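Local coordinates for protein A-adding tRNA nucleotidyltransferase (Aquifex aeolicus, PDB 4WBY) that adds the terminal adenosine to tRNA ending in CC, using ATP and magnesium to complete the 3' CCA end, at residues V16-V30 and D47-L61. Sequence-based numbering, arbitrary orientation. Where two conformers were deposited one is given.
Sequences VGQIAKEMGLRAYIV and DFVVEGNAIELAKEL
Tyr28 OH sits between two partners: it donates to Glu51 OE1 at 2.8 Å, coming from above the carboxylate plane, and accepts from Arg26 NE at 2.9 Å, within the guanidinium plane. These residues lie on neighbouring antiparallel strands, 26-30 and 45-51, in the nucleotidyltransferase head domain. Glu51 reaches the edge of the tyrosine ring on an extended chain (chi2 171°), and its OE2 takes Leu111 N; Arg26 NH2 makes a salt bridge to Glu132. A phenylalanine in place of Tyr28 would probably leave Arg26 NE and Glu51 OE1 without their shared hydroxyl, with the carboxylate held on the OE2 side by Leu111 N. Tyr28 and Val49 form a hydrogen-bonded pair, with Val49 N to Tyr28 O at 2.8 Å. On the opposite face of the sheet, helices 7-22 and 54-65 pack together. Val16 CG2 lies 4.0 Å above the Phe48 ring plane, toward its rim, while Leu57 pushes CD1 against Ala20 CB and CD2 toward Val16. Met23, fully extended, carries CE to 3.6 Å from Glu60 CB. At the Val30-Asp47 end of the strand pair, where Asp47 is inferred to bind magnesium, a water donates to both Asp47 OD2 and Val30 O, each 2.7 Å from the water oxygen.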
loop_
_atom_site.group_PDB
_atom_site.type_symbol
_atom_site.label_atom_id
_atom_site.label_comp_id
_atom_site.label_asym_id
_atom_site.label_seq_id
_atom_site.Cartn_x
_atom_site.Cartn_y
_atom_site.Cartn_z
ATOM N N VAL A 16 -26.608 -2.097 14.396
ATOM C CA VAL A 16 -25.703 -2.995 15.103
ATOM C C VAL A 16 -25.845 -2.830 16.628
ATOM O O VAL A 16 -25.895 -3.822 17.353
ATOM C CB VAL A 16 -24.246 -2.770 14.658
ATOM C CG1 VAL A 16 -23.261 -3.428 15.622
ATOM C CG2 VAL A 16 -24.059 -3.321 13.263
ATOM N N GLY A 17 -25.948 -1.592 17.111
ATOM C CA GLY A 17 -26.162 -1.357 18.533
ATOM C C GLY A 17 -27.489 -1.913 19.031
ATOM O O GLY A 17 -27.582 -2.414 20.160
ATOM N N GLN A 18 -28.530 -1.809 18.205
ATOM C CA GLN A 18 -29.843 -2.336 18.570
ATOM C C GLN A 18 -29.799 -3.854 18.686
ATOM O O GLN A 18 -30.291 -4.432 19.662
ATOM C CB GLN A 18 -30.887 -1.900 17.547
ATOM C CG GLN A 18 -31.155 -0.395 17.540
ATOM C CD GLN A 18 -31.787 0.092 16.236
ATOM O OE1 GLN A 18 -32.002 -0.680 15.304
ATOM N NE2 GLN A 18 -32.065 1.390 16.164
ATOM N N ILE A 19 -29.208 -4.506 17.692
ATOM C CA ILE A 19 -29.100 -5.957 17.718
ATOM C C ILE A 19 -28.226 -6.396 18.892
ATOM O O ILE A 19 -28.547 -7.367 19.575
ATOM C CB ILE A 19 -28.522 -6.501 16.391
ATOM C CG1 ILE A 19 -29.487 -6.204 15.238
ATOM C CG2 ILE A 19 -28.280 -7.999 16.473
ATOM C CD1 ILE A 19 -28.902 -6.497 13.879
ATOM N N ALA A 20 -27.133 -5.675 19.138
ATOM C CA ALA A 20 -26.276 -6.003 20.275
ATOM C C ALA A 20 -27.076 -6.001 21.578
ATOM O O ALA A 20 -26.981 -6.942 22.377
ATOM C CB ALA A 20 -25.099 -5.030 20.364
ATOM N N LYS A 21 -27.879 -4.961 21.788
ATOM C CA LYS A 21 -28.703 -4.895 22.992
ATOM C C LYS A 21 -29.672 -6.074 23.071
ATOM O O LYS A 21 -29.844 -6.663 24.141
ATOM C CB LYS A 21 -29.493 -3.588 23.064
ATOM C CG LYS A 21 -30.278 -3.451 24.373
ATOM C CD LYS A 21 -29.319 -3.281 25.545
ATOM C CE LYS A 21 -30.021 -3.342 26.882
ATOM N NZ LYS A 21 -30.470 -4.716 27.200
ATOM N N GLU A 22 -30.298 -6.421 21.944
ATOM C CA GLU A 22 -31.236 -7.547 21.921
ATOM C C GLU A 22 -30.556 -8.846 22.353
ATOM O O GLU A 22 -31.182 -9.713 22.971
ATOM C CB GLU A 22 -31.841 -7.725 20.525
ATOM C CG GLU A 22 -32.709 -6.572 20.043
ATOM C CD GLU A 22 -33.131 -6.732 18.590
ATOM O OE1 GLU A 22 -33.216 -7.883 18.114
ATOM O OE2 GLU A 22 -33.371 -5.704 17.919
ATOM N N MET A 23 -29.269 -8.964 22.033
ATOM C CA MET A 23 -28.485 -10.152 22.358
ATOM C C MET A 23 -27.750 -10.066 23.693
ATOM O O MET A 23 -27.058 -11.008 24.091
ATOM C CB MET A 23 -27.471 -10.416 21.252
ATOM C CG MET A 23 -28.113 -10.650 19.920
ATOM S SD MET A 23 -26.887 -10.934 18.654
ATOM C CE MET A 23 -27.966 -11.516 17.352
ATOM N N GLY A 24 -27.882 -8.932 24.370
ATOM C CA GLY A 24 -27.184 -8.716 25.627
ATOM C C GLY A 24 -25.690 -8.491 25.457
ATOM O O GLY A 24 -24.906 -8.778 26.366
ATOM N N LEU A 25 -25.297 -7.970 24.296
ATOM C CA LEU A 25 -23.889 -7.733 23.982
ATOM C C LEU A 25 -23.600 -6.252 23.811
ATOM O O LEU A 25 -24.513 -5.434 23.836
ATOM C CB LEU A 25 -23.498 -8.474 22.707
ATOM C CG LEU A 25 -23.937 -9.936 22.673
ATOM C CD1 LEU A 25 -23.525 -10.587 21.365
ATOM C CD2 LEU A 25 -23.361 -10.687 23.868
ATOM N N ARG A 26 -22.328 -5.914 23.622
ATOM C CA ARG A 26 -21.937 -4.554 23.255
ATOM C C ARG A 26 -21.087 -4.584 22.002
ATOM O O ARG A 26 -20.357 -5.549 21.766
ATOM C CB ARG A 26 -21.176 -3.861 24.388
ATOM C CG ARG A 26 -22.032 -3.663 25.626
ATOM C CD ARG A 26 -21.302 -2.902 26.724
ATOM N NE ARG A 26 -21.030 -1.518 26.348
ATOM C CZ ARG A 26 -21.925 -0.538 26.389
ATOM N NH1 ARG A 26 -23.170 -0.784 26.778
ATOM N NH2 ARG A 26 -21.575 0.690 26.042
ATOM N N ALA A 27 -21.186 -3.529 21.201
ATOM C CA ALA A 27 -20.464 -3.456 19.938
ATOM C C ALA A 27 -19.859 -2.079 19.724
ATOM O O ALA A 27 -20.401 -1.063 20.188
ATOM C CB ALA A 27 -21.386 -3.809 18.770
ATOM N N TYR A 28 -18.759 -2.054 18.979
ATOM C CA TYR A 28 -17.951 -0.856 18.783
ATOM C C TYR A 28 -17.338 -0.843 17.396
ATOM O O TYR A 28 -16.914 -1.875 16.900
ATOM C CB TYR A 28 -16.815 -0.784 19.818
ATOM C CG TYR A 28 -17.245 -1.051 21.236
ATOM C CD1 TYR A 28 -17.555 -0.004 22.101
ATOM C CD2 TYR A 28 -17.356 -2.352 21.708
ATOM C CE1 TYR A 28 -17.962 -0.256 23.402
ATOM C CE2 TYR A 28 -17.751 -2.610 22.994
ATOM C CZ TYR A 28 -18.042 -1.567 23.842
ATOM O OH TYR A 28 -18.433 -1.860 25.126
ATOM N N ILE A 29 -17.275 0.326 16.771
ATOM C CA ILE A 29 -16.435 0.496 15.587
ATOM C C ILE A 29 -15.008 0.657 16.099
ATOM O O ILE A 29 -14.797 1.353 17.088
ATOM C CB ILE A 29 -16.860 1.713 14.754
ATOM C CG1 ILE A 29 -18.292 1.538 14.265
ATOM C CG2 ILE A 29 -15.919 1.917 13.572
ATOM C CD1 ILE A 29 -18.912 2.814 13.731
ATOM N N VAL A 30 -14.032 -0.003 15.472
ATOM C CA VAL A 30 -12.673 -0.024 16.037
ATOM C C VAL A 30 -11.550 0.194 15.024
ATOM O O VAL A 30 -11.685 -0.132 13.847
ATOM C CB VAL A 30 -12.353 -1.359 16.739
ATOM C CG1 VAL A 30 -13.336 -1.641 17.865
ATOM C CG2 VAL A 30 -12.326 -2.493 15.726
ATOM N N ASP A 47 -15.023 -1.882 10.489
ATOM C CA ASP A 47 -14.675 -2.984 11.380
ATOM C C ASP A 47 -15.330 -2.797 12.737
ATOM O O ASP A 47 -15.227 -1.723 13.340
ATOM C CB ASP A 47 -13.158 -3.089 11.550
ATOM C CG ASP A 47 -12.436 -3.300 10.239
ATOM O OD1 ASP A 47 -13.028 -3.904 9.318
ATOM O OD2 ASP A 47 -11.266 -2.861 10.135
ATOM N N PHE A 48 -16.022 -3.833 13.198
ATOM C CA PHE A 48 -16.643 -3.836 14.519
ATOM C C PHE A 48 -15.996 -4.849 15.434
ATOM O O PHE A 48 -15.612 -5.934 14.990
ATOM C CB PHE A 48 -18.135 -4.178 14.444
ATOM C CG PHE A 48 -18.984 -3.146 13.775
ATOM C CD1 PHE A 48 -19.189 -3.179 12.405
ATOM C CD2 PHE A 48 -19.637 -2.175 14.527
ATOM C CE1 PHE A 48 -20.002 -2.240 11.783
ATOM C CE2 PHE A 48 -20.455 -1.238 13.907
ATOM C CZ PHE A 48 -20.641 -1.276 12.534
ATOM N N VAL A 49 -15.925 -4.517 16.720
ATOM C CA VAL A 49 -15.585 -5.492 17.743
ATOM C C VAL A 49 -16.806 -5.675 18.626
ATOM O O VAL A 49 -17.490 -4.706 18.986
ATOM C CB VAL A 49 -14.350 -5.073 18.576
ATOM C CG1 VAL A 49 -14.249 -5.874 19.882
ATOM C CG2 VAL A 49 -13.093 -5.267 17.758
ATOM N N VAL A 50 -17.093 -6.931 18.946
ATOM C CA VAL A 50 -18.232 -7.278 19.773
ATOM C C VAL A 50 -17.735 -7.901 21.060
ATOM O O VAL A 50 -16.894 -8.795 21.032
ATOM C CB VAL A 50 -19.175 -8.258 19.043
ATOM C CG1 VAL A 50 -20.397 -8.623 19.914
ATOM C CG2 VAL A 50 -19.606 -7.670 17.696
ATOM N N GLU A 51 -18.232 -7.415 22.191
ATOM C CA GLU A 51 -17.993 -8.094 23.451
ATOM C C GLU A 51 -19.047 -9.178 23.543
ATOM O O GLU A 51 -20.159 -8.935 24.006
ATOM C CB GLU A 51 -18.056 -7.123 24.633
ATOM C CG GLU A 51 -16.840 -6.187 24.712
ATOM C CD GLU A 51 -16.989 -5.074 25.743
ATOM O OE1 GLU A 51 -18.097 -4.538 25.905
ATOM O OE2 GLU A 51 -15.988 -4.730 26.401
ATOM N N GLY A 52 -18.692 -10.369 23.064
ATOM C CA GLY A 52 -19.638 -11.454 22.909
ATOM C C GLY A 52 -19.519 -12.075 21.529
ATOM O O GLY A 52 -18.542 -11.845 20.821
ATOM N N ASN A 53 -20.518 -12.861 21.144
ATOM C CA ASN A 53 -20.439 -13.635 19.912
ATOM C C ASN A 53 -20.664 -12.795 18.650
ATOM O O ASN A 53 -21.802 -12.597 18.212
ATOM C CB ASN A 53 -21.441 -14.789 19.966
ATOM C CG ASN A 53 -21.172 -15.842 18.910
ATOM O OD1 ASN A 53 -20.725 -15.528 17.810
ATOM N ND2 ASN A 53 -21.441 -17.100 19.242
ATOM N N ALA A 54 -19.566 -12.322 18.068
ATOM C CA ALA A 54 -19.611 -11.480 16.873
ATOM C C ALA A 54 -20.239 -12.182 15.677
ATOM O O ALA A 54 -20.924 -11.561 14.870
ATOM C CB ALA A 54 -18.219 -11.017 16.513
ATOM N N ILE A 55 -19.990 -13.475 15.550
ATOM C CA ILE A 55 -20.535 -14.219 14.424
ATOM C C ILE A 55 -22.060 -14.255 14.483
ATOM O O ILE A 55 -22.731 -14.058 13.469
ATOM C CB ILE A 55 -19.960 -15.639 14.372
ATOM C CG1 ILE A 55 -18.460 -15.555 14.069
ATOM C CG2 ILE A 55 -20.675 -16.485 13.317
ATOM C CD1 ILE A 55 -17.734 -16.891 14.062
ATOM N N GLU A 56 -22.625 -14.466 15.666
ATOM C CA GLU A 56 -24.076 -14.518 15.752
ATOM C C GLU A 56 -24.693 -13.136 15.519
ATOM O O GLU A 56 -25.762 -13.030 14.923
ATOM C CB GLU A 56 -24.521 -15.113 17.088
ATOM C CG GLU A 56 -24.283 -16.625 17.177
ATOM C CD GLU A 56 -24.889 -17.417 16.009
ATOM O OE1 GLU A 56 -26.073 -17.196 15.668
ATOM O OE2 GLU A 56 -24.178 -18.270 15.432
ATOM N N LEU A 57 -24.014 -12.076 15.949
ATOM C CA LEU A 57 -24.515 -10.733 15.671
ATOM C C LEU A 57 -24.508 -10.481 14.155
ATOM O O LEU A 57 -25.492 -9.997 13.586
ATOM C CB LEU A 57 -23.682 -9.672 16.406
ATOM C CG LEU A 57 -24.251 -8.249 16.413
ATOM C CD1 LEU A 57 -23.696 -7.493 17.594
ATOM C CD2 LEU A 57 -23.940 -7.484 15.137
ATOM N N ALA A 58 -23.397 -10.815 13.510
ATOM C CA ALA A 58 -23.255 -10.636 12.065
ATOM C C ALA A 58 -24.302 -11.433 11.302
ATOM O O ALA A 58 -24.871 -10.945 10.323
ATOM C CB ALA A 58 -21.855 -11.048 11.608
ATOM N N LYS A 59 -24.539 -12.669 11.731
ATOM C CA LYS A 59 -25.497 -13.517 11.029
ATOM C C LYS A 59 -26.907 -12.928 11.111
ATOM O O LYS A 59 -27.681 -13.015 10.157
ATOM C CB LYS A 59 -25.466 -14.945 11.590
ATOM C CG LYS A 59 -24.234 -15.734 11.154
ATOM C CD LYS A 59 -24.096 -17.050 11.902
ATOM C CE LYS A 59 -25.253 -17.985 11.648
ATOM N NZ LYS A 59 -25.012 -19.293 12.329
ATOM N N GLU A 60 -27.241 -12.318 12.244
ATOM C CA GLU A 60 -28.564 -11.720 12.390
ATOM C C GLU A 60 -28.700 -10.453 11.546
ATOM O O GLU A 60 -29.728 -10.235 10.904
ATOM C CB GLU A 60 -28.859 -11.424 13.859
ATOM C CG GLU A 60 -30.175 -10.681 14.100
ATOM C CD GLU A 60 -31.409 -11.468 13.660
ATOM O OE1 GLU A 60 -31.320 -12.704 13.491
ATOM O OE2 GLU A 60 -32.476 -10.844 13.486
ATOM N N LEU A 61 -27.673 -9.607 11.555
ATOM C CA LEU A 61 -27.676 -8.438 10.689
ATOM C C LEU A 61 -27.817 -8.859 9.222
ATOM O O LEU A 61 -28.593 -8.268 8.458
ATOM C CB LEU A 61 -26.398 -7.611 10.892
ATOM C CG LEU A 61 -26.293 -6.322 10.069
ATOM C CD1 LEU A 61 -27.334 -5.288 10.520
ATOM C CD2 LEU A 61 -24.873 -5.734 10.118
HETATM O O HOH W 1 -10.291 -0.843 11.621
#